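Local coordinates for lectin 2 (Agrocybe aegerita, PDB 4TQK), which binds N-acetylglucosamine at several sites on a beta-propeller, as befits a fungal lectin, at residues K193-S198 against N215-A220; A288-N293 against V306-N311; V299-A304 against K325-Q330. The protein carries 1 engineered substitution. All coordinates share one frame; numbering follows the deposited sequence.

Contact 1 (K193-S198 against N215-A220). With NAG (2-acetamido-2-deoxy-beta-D-glucopyranose), chain F.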
loop_
_atom_site.group_PDB
_atom_site.type_symbol
_atom_site.label_atom_id
_atom_site.label_comp_id
_atom_site.label_asym_id
_atom_site.label_seq_id
_atom_site.Cartn_x
_atom_site.Cartn_y
_atom_site.Cartn_z
ATOM N N LYS A 193 23.870 -6.831 -34.723
ATOM C CA LYS A 193 23.887 -5.721 -35.672
ATOM C C LYS A 193 22.662 -4.818 -35.606
ATOM O O LYS A 193 22.648 -3.759 -36.229
ATOM C CB LYS A 193 24.052 -6.234 -37.103
ATOM C CG LYS A 193 25.252 -7.140 -37.305
ATOM C CD LYS A 193 25.507 -7.377 -38.787
ATOM C CE LYS A 193 26.266 -6.204 -39.405
ATOM N NZ LYS A 193 27.732 -6.463 -39.506
ATOM N N HIS A 194 21.640 -5.227 -34.860
ATOM C CA HIS A 194 20.422 -4.427 -34.763
ATOM C C HIS A 194 19.762 -4.539 -33.403
ATOM O O HIS A 194 19.924 -5.535 -32.690
ATOM C CB HIS A 194 19.373 -4.846 -35.806
ATOM C CG HIS A 194 19.943 -5.216 -37.138
ATOM N ND1 HIS A 194 20.052 -4.316 -38.175
ATOM C CD2 HIS A 194 20.422 -6.393 -37.602
ATOM C CE1 HIS A 194 20.591 -4.921 -39.221
ATOM N NE2 HIS A 194 20.826 -6.179 -38.899
ATOM N N VAL A 195 19.000 -3.509 -33.062
ATOM C CA VAL A 195 18.014 -3.629 -32.014
ATOM C C VAL A 195 16.789 -4.218 -32.701
ATOM O O VAL A 195 16.330 -3.686 -33.720
ATOM C CB VAL A 195 17.637 -2.263 -31.410
ATOM C CG1 VAL A 195 16.612 -2.454 -30.306
ATOM C CG2 VAL A 195 18.883 -1.529 -30.883
ATOM N N PHE A 196 16.288 -5.325 -32.164
ATOM C CA PHE A 196 15.088 -5.960 -32.694
ATOM C C PHE A 196 13.952 -5.729 -31.725
ATOM O O PHE A 196 14.176 -5.585 -30.531
ATOM C CB PHE A 196 15.271 -7.469 -32.826
ATOM C CG PHE A 196 16.343 -7.883 -33.788
ATOM C CD1 PHE A 196 16.058 -8.053 -35.133
ATOM C CD2 PHE A 196 17.624 -8.157 -33.338
ATOM C CE1 PHE A 196 17.031 -8.460 -36.011
ATOM C CE2 PHE A 196 18.610 -8.568 -34.220
ATOM C CZ PHE A 196 18.312 -8.721 -35.556
ATOM N N ILE A 197 12.730 -5.718 -32.241
ATOM C CA ILE A 197 11.561 -5.743 -31.388
ATOM C C ILE A 197 10.669 -6.904 -31.817
ATOM O O ILE A 197 10.599 -7.242 -33.000
ATOM C CB ILE A 197 10.807 -4.377 -31.382
ATOM C CG1 ILE A 197 9.313 -4.578 -31.156
ATOM C CG2 ILE A 197 11.008 -3.639 -32.671
ATOM C CD1 ILE A 197 8.450 -3.556 -31.864
ATOM N N SER A 198 10.032 -7.555 -30.851
ATOM C CA SER A 198 8.988 -8.525 -31.158
ATOM C C SER A 198 7.689 -8.032 -30.569
ATOM O O SER A 198 7.532 -7.990 -29.347
ATOM C CB SER A 198 9.321 -9.909 -30.602
ATOM O OG SER A 198 10.069 -10.655 -31.546
ATOM N N ASN A 215 22.097 0.297 -34.518
ATOM C CA ASN A 215 23.003 0.914 -33.556
ATOM C C ASN A 215 22.808 0.278 -32.182
ATOM O O ASN A 215 22.039 -0.665 -32.045
ATOM C CB ASN A 215 22.738 2.422 -33.473
ATOM C CG ASN A 215 23.995 3.223 -33.216
ATOM O OD1 ASN A 215 24.761 2.927 -32.295
ATOM N ND2 ASN A 215 24.228 4.236 -34.050
ATOM N N PHE A 216 23.522 0.790 -31.180
ATOM C CA PHE A 216 23.366 0.375 -29.783
ATOM C C PHE A 216 23.798 -1.065 -29.543
ATOM O O PHE A 216 23.458 -1.650 -28.523
ATOM C CB PHE A 216 21.915 0.556 -29.300
ATOM C CG PHE A 216 21.470 1.997 -29.199
ATOM C CD1 PHE A 216 21.989 2.832 -28.223
ATOM C CD2 PHE A 216 20.509 2.501 -30.058
ATOM C CE1 PHE A 216 21.573 4.153 -28.125
ATOM C CE2 PHE A 216 20.084 3.810 -29.960
ATOM C CZ PHE A 216 20.617 4.639 -28.996
ATOM N N CYS A 217 24.556 -1.622 -30.483
ATOM C CA CYS A 217 24.904 -3.036 -30.461
ATOM C C CYS A 217 26.411 -3.258 -30.511
ATOM O O CYS A 217 27.176 -2.362 -30.902
ATOM C CB CYS A 217 24.227 -3.770 -31.625
ATOM S SG CYS A 217 22.414 -3.798 -31.546
ATOM N N ILE A 218 26.820 -4.468 -30.128
ATOM C CA ILE A 218 28.219 -4.849 -30.131
ATOM C C ILE A 218 28.837 -4.747 -31.526
ATOM O O ILE A 218 30.012 -4.407 -31.668
ATOM C CB ILE A 218 28.424 -6.262 -29.546
ATOM C CG1 ILE A 218 29.897 -6.662 -29.603
ATOM C CG2 ILE A 218 27.542 -7.291 -30.260
ATOM C CD1 ILE A 218 30.152 -8.047 -29.043
ATOM N N ASP A 219 28.052 -5.034 -32.555
ATOM C CA ASP A 219 28.557 -4.915 -33.917
ATOM C C ASP A 219 27.780 -3.865 -34.692
ATOM O O ASP A 219 27.695 -3.927 -35.917
ATOM C CB ASP A 219 28.526 -6.258 -34.651
ATOM C CG ASP A 219 29.324 -6.227 -35.938
ATOM O OD1 ASP A 219 30.290 -5.432 -35.994
ATOM O OD2 ASP A 219 28.989 -6.987 -36.882
ATOM N N ALA A 220 27.198 -2.912 -33.965
ATOM C CA ALA A 220 26.577 -1.755 -34.596
ATOM C C ALA A 220 26.803 -0.525 -33.722
ATOM O O ALA A 220 25.972 -0.189 -32.882
ATOM C CB ALA A 220 25.099 -2.000 -34.832
HETATM C C1 NAG F . 29.912 5.963 -31.841
HETATM C C2 NAG F . 28.681 5.508 -31.072
HETATM C C3 NAG F . 27.596 5.152 -32.066
HETATM C C4 NAG F . 27.333 6.349 -32.972
HETATM C C5 NAG F . 28.637 6.840 -33.606
HETATM C C6 NAG F . 28.408 8.091 -34.451
HETATM C C7 NAG F . 29.248 4.481 -28.928
HETATM C C8 NAG F . 29.434 3.196 -28.189
HETATM N N2 NAG F . 29.001 4.371 -30.235
HETATM O O1 NAG F . 30.928 6.274 -30.928
HETATM O O3 NAG F . 26.440 4.818 -31.351
HETATM O O4 NAG F . 26.408 6.008 -33.980
HETATM O O5 NAG F . 29.598 7.106 -32.604
HETATM O O6 NAG F . 29.595 8.450 -35.121
HETATM O O7 NAG F . 29.340 5.551 -28.335
#

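Contact 2 (A288-N293 against V306-N311). With NAG (2-acetamido-2-deoxy-beta-D-glucopyranose), chain G.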
loop_
_atom_site.group_PDB
_atom_site.type_symbol
_atom_site.label_atom_id
_atom_site.label_comp_id
_atom_site.label_asym_id
_atom_site.label_seq_id
_atom_site.Cartn_x
_atom_site.Cartn_y
_atom_site.Cartn_z
ATOM N N ALA A 288 15.600 7.675 -14.389
ATOM C CA ALA A 288 14.442 7.857 -13.535
ATOM C C ALA A 288 13.928 9.263 -13.710
ATOM O O ALA A 288 14.684 10.181 -14.081
ATOM C CB ALA A 288 14.796 7.599 -12.076
ATOM N N ASP A 289 12.635 9.425 -13.449
ATOM C CA ASP A 289 11.991 10.719 -13.541
ATOM C C ASP A 289 12.196 11.461 -12.222
ATOM O O ASP A 289 11.563 11.140 -11.215
ATOM C CB ASP A 289 10.504 10.535 -13.864
ATOM C CG ASP A 289 9.762 11.854 -13.956
ATOM O OD1 ASP A 289 10.434 12.919 -13.988
ATOM O OD2 ASP A 289 8.511 11.822 -13.981
ATOM N N LEU A 290 13.107 12.434 -12.235
ATOM C CA LEU A 290 13.457 13.198 -11.044
ATOM C C LEU A 290 12.695 14.515 -10.953
ATOM O O LEU A 290 12.942 15.313 -10.059
ATOM C CB LEU A 290 14.947 13.541 -11.054
ATOM C CG LEU A 290 16.027 12.491 -11.273
ATOM C CD1 LEU A 290 17.253 13.185 -11.825
ATOM C CD2 LEU A 290 16.337 11.774 -9.979
ATOM N N THR A 291 11.792 14.762 -11.886
ATOM C CA THR A 291 11.082 16.030 -11.897
ATOM C C THR A 291 9.570 15.832 -11.964
ATOM O O THR A 291 8.810 16.796 -11.986
ATOM C CB THR A 291 11.514 16.881 -13.080
ATOM O OG1 THR A 291 11.174 16.195 -14.282
ATOM C CG2 THR A 291 13.021 17.118 -13.039
ATOM N N GLY A 292 9.144 14.575 -12.025
ATOM C CA GLY A 292 7.734 14.254 -11.970
ATOM C C GLY A 292 6.917 14.637 -13.180
ATOM O O GLY A 292 5.692 14.745 -13.078
ATOM N N ASN A 293 7.583 14.831 -14.320
ATOM C CA ASN A 293 6.893 15.203 -15.552
ATOM C C ASN A 293 6.621 14.014 -16.467
ATOM O O ASN A 293 6.083 14.181 -17.558
ATOM C CB ASN A 293 7.671 16.273 -16.316
ATOM C CG ASN A 293 8.995 15.766 -16.839
ATOM O OD1 ASN A 293 9.439 14.684 -16.486
ATOM N ND2 ASN A 293 9.629 16.545 -17.680
ATOM N N VAL A 306 26.769 12.158 -7.052
ATOM C CA VAL A 306 25.649 11.960 -7.963
ATOM C C VAL A 306 25.546 13.031 -9.061
ATOM O O VAL A 306 25.361 14.194 -8.761
ATOM C CB VAL A 306 24.330 11.917 -7.179
ATOM C CG1 VAL A 306 23.165 11.672 -8.116
ATOM C CG2 VAL A 306 24.392 10.837 -6.101
ATOM N N TYR A 307 25.687 12.626 -10.323
ATOM C CA TYR A 307 25.486 13.521 -11.462
ATOM C C TYR A 307 24.133 13.229 -12.091
ATOM O O TYR A 307 23.639 12.095 -12.061
ATOM C CB TYR A 307 26.563 13.356 -12.537
ATOM C CG TYR A 307 27.869 14.067 -12.260
ATOM C CD1 TYR A 307 28.108 15.337 -12.759
ATOM C CD2 TYR A 307 28.870 13.456 -11.513
ATOM C CE1 TYR A 307 29.298 15.989 -12.504
ATOM C CE2 TYR A 307 30.066 14.105 -11.251
ATOM C CZ TYR A 307 30.274 15.366 -11.759
ATOM O OH TYR A 307 31.451 16.011 -11.514
ATOM N N VAL A 308 23.557 14.256 -12.691
ATOM C CA VAL A 308 22.206 14.182 -13.206
ATOM C C VAL A 308 22.133 15.039 -14.455
ATOM O O VAL A 308 22.868 16.019 -14.574
ATOM C CB VAL A 308 21.230 14.728 -12.147
ATOM C CG1 VAL A 308 20.065 15.450 -12.790
ATOM C CG2 VAL A 308 20.779 13.614 -11.193
ATOM N N ALA A 309 21.274 14.655 -15.397
ATOM C CA ALA A 309 20.932 15.519 -16.514
ATOM C C ALA A 309 19.429 15.457 -16.738
ATOM O O ALA A 309 18.861 14.370 -16.912
ATOM C CB ALA A 309 21.692 15.120 -17.781
ATOM N N LEU A 310 18.794 16.630 -16.739
ATOM C CA LEU A 310 17.338 16.718 -16.766
ATOM C C LEU A 310 16.709 16.798 -18.165
ATOM O O LEU A 310 17.125 17.572 -19.018
ATOM C CB LEU A 310 16.862 17.876 -15.897
ATOM C CG LEU A 310 17.216 17.841 -14.408
ATOM C CD1 LEU A 310 16.599 19.043 -13.719
ATOM C CD2 LEU A 310 16.735 16.548 -13.765
ATOM N N ASN A 311 15.681 15.987 -18.358
ATOM C CA ASN A 311 14.938 15.884 -19.610
ATOM C C ASN A 311 14.014 17.098 -19.745
ATOM O O ASN A 311 13.338 17.476 -18.788
ATOM C CB ASN A 311 14.128 14.570 -19.591
ATOM C CG ASN A 311 13.584 14.177 -20.958
ATOM O OD1 ASN A 311 13.079 15.010 -21.709
ATOM N ND2 ASN A 311 13.685 12.900 -21.280
HETATM C C1 NAG G . 34.271 13.606 -14.190
HETATM C C2 NAG G . 32.919 12.911 -14.181
HETATM C C3 NAG G . 32.205 13.504 -15.383
HETATM C C4 NAG G . 32.092 15.014 -15.188
HETATM C C5 NAG G . 33.450 15.646 -14.880
HETATM C C6 NAG G . 33.343 17.133 -14.557
HETATM C C7 NAG G . 32.846 10.618 -13.242
HETATM C C8 NAG G . 32.935 9.153 -13.565
HETATM N N2 NAG G . 33.046 11.464 -14.262
HETATM O O1 NAG G . 35.172 12.970 -13.327
HETATM O O3 NAG G . 30.936 12.925 -15.568
HETATM O O4 NAG G . 31.586 15.573 -16.363
HETATM O O5 NAG G . 34.064 14.951 -13.817
HETATM O O6 NAG G . 32.528 17.333 -13.423
HETATM O O7 NAG G . 32.596 10.965 -12.088
#

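Contact 3 (V299-A304 against K325-Q330). With NAG (2-acetamido-2-deoxy-beta-D-glucopyranose), chain H; NAG (2-acetamido-2-deoxy-beta-D-glucopyranose), chain G.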
loop_
_atom_site.group_PDB
_atom_site.type_symbol
_atom_site.label_atom_id
_atom_site.label_comp_id
_atom_site.label_asym_id
_atom_site.label_seq_id
_atom_site.Cartn_x
_atom_site.Cartn_y
_atom_site.Cartn_z
ATOM N N VAL A 299 20.778 9.694 -14.360
ATOM C CA VAL A 299 21.428 9.782 -13.057
ATOM C C VAL A 299 22.644 8.854 -13.021
ATOM O O VAL A 299 22.555 7.695 -13.404
ATOM C CB VAL A 299 20.465 9.390 -11.915
ATOM C CG1 VAL A 299 21.147 9.562 -10.569
ATOM C CG2 VAL A 299 19.184 10.208 -11.981
ATOM N N GLY A 300 23.781 9.361 -12.567
ATOM C CA GLY A 300 24.955 8.522 -12.437
ATOM C C GLY A 300 25.724 8.708 -11.145
ATOM O O GLY A 300 25.952 9.823 -10.671
ATOM N N PHE A 301 26.136 7.591 -10.572
ATOM C CA PHE A 301 26.981 7.609 -9.401
ATOM C C PHE A 301 28.457 7.554 -9.835
ATOM O O PHE A 301 29.008 6.475 -10.079
ATOM C CB PHE A 301 26.599 6.440 -8.496
ATOM C CG PHE A 301 25.174 6.502 -8.033
ATOM C CD1 PHE A 301 24.847 7.138 -6.844
ATOM C CD2 PHE A 301 24.149 5.982 -8.817
ATOM C CE1 PHE A 301 23.528 7.219 -6.422
ATOM C CE2 PHE A 301 22.821 6.065 -8.401
ATOM C CZ PHE A 301 22.515 6.685 -7.205
ATOM N N GLY A 302 29.084 8.726 -9.938
ATOM C CA GLY A 302 30.450 8.828 -10.436
ATOM C C GLY A 302 31.462 8.827 -9.311
ATOM O O GLY A 302 31.180 8.333 -8.219
ATOM N N ASN A 303 32.643 9.378 -9.554
ATOM C CA ASN A 303 33.649 9.416 -8.498
ATOM C C ASN A 303 33.286 10.332 -7.331
ATOM O O ASN A 303 33.358 9.920 -6.183
ATOM C CB ASN A 303 35.020 9.810 -9.045
ATOM C CG ASN A 303 35.588 8.781 -9.986
ATOM O OD1 ASN A 303 35.670 7.588 -9.661
ATOM N ND2 ASN A 303 35.994 9.234 -11.169
ATOM N N ALA A 304 32.927 11.580 -7.620
ATOM C CA ALA A 304 32.733 12.571 -6.565
ATOM C C ALA A 304 31.346 12.517 -5.960
ATOM O O ALA A 304 31.145 12.941 -4.823
ATOM C CB ALA A 304 33.024 13.973 -7.077
ATOM N N LYS A 325 27.098 15.298 -3.076
ATOM C CA LYS A 325 28.426 14.802 -2.748
ATOM C C LYS A 325 28.371 13.571 -1.863
ATOM O O LYS A 325 28.814 13.610 -0.719
ATOM C CB LYS A 325 29.229 15.895 -2.044
ATOM C CG LYS A 325 29.765 16.940 -2.993
ATOM C CD LYS A 325 30.623 16.256 -4.044
ATOM C CE LYS A 325 31.756 15.431 -3.411
ATOM N NZ LYS A 325 33.016 16.206 -3.319
ATOM N N ASP A 326 27.814 12.487 -2.388
ATOM C CA ASP A 326 27.762 11.225 -1.655
ATOM C C ASP A 326 27.351 10.129 -2.625
ATOM O O ASP A 326 27.061 10.401 -3.787
ATOM C CB ASP A 326 26.764 11.300 -0.485
ATOM C CG ASP A 326 27.155 10.398 0.688
ATOM O OD1 ASP A 326 27.909 9.431 0.466
ATOM O OD2 ASP A 326 26.715 10.659 1.836
ATOM N N PHE A 327 27.328 8.894 -2.142
ATOM C CA PHE A 327 26.892 7.758 -2.939
ATOM C C PHE A 327 27.814 7.513 -4.130
ATOM O O PHE A 327 27.430 6.855 -5.091
ATOM C CB PHE A 327 25.435 7.947 -3.392
ATOM C CG PHE A 327 24.456 8.053 -2.244
ATOM C CD1 PHE A 327 24.139 6.937 -1.474
ATOM C CD2 PHE A 327 23.856 9.262 -1.934
ATOM C CE1 PHE A 327 23.253 7.038 -0.426
ATOM C CE2 PHE A 327 22.973 9.361 -0.883
ATOM C CZ PHE A 327 22.665 8.252 -0.134
ATOM N N GLY A 328 29.037 8.027 -4.041
ATOM C CA GLY A 328 29.997 7.909 -5.123
ATOM C C GLY A 328 31.251 7.188 -4.683
ATOM O O GLY A 328 31.410 6.879 -3.494
ATOM N N VAL A 329 32.143 6.908 -5.630
ATOM C CA VAL A 329 33.366 6.185 -5.307
ATOM C C VAL A 329 34.127 6.824 -4.134
ATOM O O VAL A 329 34.488 6.145 -3.168
ATOM C CB VAL A 329 34.309 6.035 -6.513
ATOM C CG1 VAL A 329 35.659 5.498 -6.035
ATOM C CG2 VAL A 329 33.717 5.100 -7.558
ATOM N N GLN A 330 34.344 8.134 -4.210
ATOM C CA GLN A 330 35.110 8.819 -3.183
ATOM C C GLN A 330 34.571 8.596 -1.769
ATOM O O GLN A 330 35.329 8.631 -0.802
ATOM C CB GLN A 330 35.245 10.306 -3.500
ATOM C CG GLN A 330 36.274 10.608 -4.577
ATOM C CD GLN A 330 36.147 12.019 -5.131
ATOM O OE1 GLN A 330 35.771 12.954 -4.414
ATOM N NE2 GLN A 330 36.449 12.177 -6.418
HETATM C C1 NAG H . 30.099 6.257 4.892
HETATM C C2 NAG H . 29.124 6.111 3.743
HETATM C C3 NAG H . 28.940 7.512 3.168
HETATM C C4 NAG H . 28.377 8.410 4.267
HETATM C C5 NAG H . 29.186 8.323 5.558
HETATM C C6 NAG H . 28.448 9.034 6.695
HETATM C C7 NAG H . 29.174 3.897 2.654
HETATM C C8 NAG H . 29.889 3.056 1.634
HETATM N N2 NAG H . 29.602 5.156 2.759
HETATM O O1 NAG H . 30.494 4.978 5.335
HETATM O O3 NAG H . 28.094 7.496 2.036
HETATM O O4 NAG H . 28.384 9.757 3.869
HETATM O O5 NAG H . 29.447 6.981 5.923
HETATM O O6 NAG H . 27.255 8.348 6.999
HETATM O O7 NAG H . 28.258 3.410 3.325
HETATM C C1 NAG G . 34.271 13.606 -14.190
HETATM C C2 NAG G . 32.919 12.911 -14.181
HETATM C C3 NAG G . 32.205 13.504 -15.383
HETATM C C4 NAG G . 32.092 15.014 -15.188
HETATM C C5 NAG G . 33.450 15.646 -14.880
HETATM C C6 NAG G . 33.343 17.133 -14.557
HETATM C C7 NAG G . 32.846 10.618 -13.242
HETATM C C8 NAG G . 32.935 9.153 -13.565
HETATM N N2 NAG G . 33.046 11.464 -14.262
HETATM O O1 NAG G . 35.172 12.970 -13.327
HETATM O O3 NAG G . 30.936 12.925 -15.568
HETATM O O4 NAG G . 31.586 15.573 -16.363
HETATM O O5 NAG G . 34.064 14.951 -13.817
HETATM O O6 NAG G . 32.528 17.333 -13.423
HETATM O O7 NAG G . 32.596 10.965 -12.088
#

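Contact 1 (K193-S198 against N215-A220)
Lys193 and Asp219 form the charged part of this contact, a salt bridge of 3.0 Å between Lys193 NZ and Asp219 OD2. The two side chains run alongside each other and point the same way. Lys193 leaves its backbone with CG anti to the carbonyl carbon and then bends at chi3 (81°) and chi4, which brings the ammonium group over the carboxylate: NZ meets OD2 from above the carboxylate plane, 44° out of it. Both residues are exposed.

Beneath the bridge the contact turns to backbone and sulfur. The methyl group of Ala220 rests on the carbonyl of Lys193, with CB 3.3 Å from O, while Cys217 turns its thiol toward the chain at His194, SG lying 3.2 Å from His194 O. Cys217 to Ala220 is a type I beta turn, closed by backbone bonds in both directions between these two residues; Phe216 and Cys217 together face Ala220 as a G1 beta bulge.

The apolar part is carried by Val195 at the start of strand 195-198. Its CG2 branch touches Phe216 CB at 4.0 Å and also reaches Cys217 SG. The Phe216 ring continues inward to Phe190 and meets Trp223 at a slant.

On the sugar side, Asn215 grips the N-acetylglucosamine with both ends of its amide: OD1 accepts from sugar O3, and ND2 donates to sugar O4 at 2.8 Å in a nearly straight bond (169°). The backbone N of Phe216 also donates to Asn215 OD1, in the carbonyl plane and on a lone pair. These bonds fix the rotation of the amide, so that its oxygen and its NH2 group are matched to two neighbouring sugar hydroxyls, while Gly221, Trp223 and Lys248 supply further bonds to the same ligand.

Contact 2 (A288-N293 against V306-N311)
Leu290 pushes its CD1 methyl between the two branches of Val308, meeting them tip to tip at 3.6 Å from Val308 CG2 and 3.7 Å from Val308 CG1. The same methyl lies against Leu310 CD2, and Val299 and Val342 pack on Leu290 as well, making it part of the apolar interior between neighbouring sheets. Thr291 adds the next layer: its CG2 methyl crosses the end of Leu310 at a slant, 3.8 Å from Leu310 CD2. The threonine carries OG1 between its backbone N and carbonyl carbon (chi1 62°), which turns the methyl rather than the hydroxyl to the leucine.

Ala288 ends strand 285-288, and the loop that follows leads into strand 297-301 of the same four-stranded antiparallel blade of the beta-propeller; strand 306-309 is the third strand of that blade, and both segments belong to an FG-GAP-like repeat. The loop is shaped by Asp289, whose OD1 accepts from Thr291 N at 3.1 Å in an Asx turn. That donor stands above the carboxylate plane, 44° out of it, and weaker bonds come to the same oxygen from the backbone N atoms of Gly292 and Asn293. Asp289 OD2 takes the backbone N of Gly294.

Farther along, Asn293 and Asn311 approach loosely, and the Asn311 amide is held by others: OD1 accepts from the backbone of Gly313 and Gly315, while ND2 donates to the carbonyls of Leu235 and Gly296. Toward the other end of the strand, Tyr307 OH shares a 2.6 Å hydrogen bond with O6 of an N-acetylglucosamine that is also bound by Asp271, Lys276, Trp278 and Asn303.

Contact 3 (V299-A304 against K325-Q330)
Phe301 and Phe327 lie side by side and point the same way. Their contact is made by the edge of one ring against the stem of the other: Phe301 CD1 touches Phe327 CB at 3.6 Å, and the carbonyl oxygen of Phe327 stands at the edge of the Phe301 ring, near its plane. Both side chains head inward, where Val306 and Ile353 touch each of them. The Phe327 carbonyl is also taken by Arg340, and Trp333 meets the Phe327 ring at a slant.

Above the rings two backbone bonds tie the segments together. Val329 N donates to Gly302 O at 3.1 Å, and Gln330 N to Asn303 O at 2.8 Å, the latter close to straight (168°). Gly328 lies close against Gly302, its CA 3.3 Å from Gly302 O.

Around these bonds the outer side chains run along the partner backbone. Asn303 lies beside Val329, its OD1 against the valine CB and CG2, while that oxygen accepts from His283. Gln330, extended beyond CG, lays its amide over Ala304, with NE2 3.7 Å from Ala304 CA. Lys325 bends repeatedly and brings its CE to the Ala304 carbonyl, which accepts from Gln331.

A sugar is held by each segment. Asn303 N donates to the acetamido O7 of one N-acetylglucosamine at 3.0 Å. Asp326 holds another: sugar O3 gives OD1 a very short bond of 2.5 Å and sugar O4 bonds OD2 at 2.8 Å, while Phe327 N also donates to OD1. Three bonds thus reach the carboxylate, two of them from the sugar, and Phe327 N helps hold its rotation. The contact therefore contributes a backbone donor to one site and a carboxylate to the next, with Asp271, Lys276, Trp278 and Tyr307 completing the first and Gln331, Trp333 and Glu358 the second.

Overall arrangement
Along the chain contact 1 closes before the other two open, while contacts 2 and 3 interleave, their segments alternating. Contact 1 belongs to the sheet holding strand 195-198 and lies in a different FG-GAP-like repeat; its centre is about 26 Å from that of contact 2 and 30 Å from that of contact 3. Contacts 2 and 3 lie about 16 Å apart, centre to centre, and share one four-stranded blade: strands 297-301 and 306-309 are neighbours, joined by a probable hydrogen bond between Tyr307 O and Gly300 N. Both also touch the same N-acetylglucosamine. In contacts 1 and 3 the loops that follow the outermost strands 210-213 and 321-324 bind sugar, consistent with a lectin presenting repeated sites around a propeller.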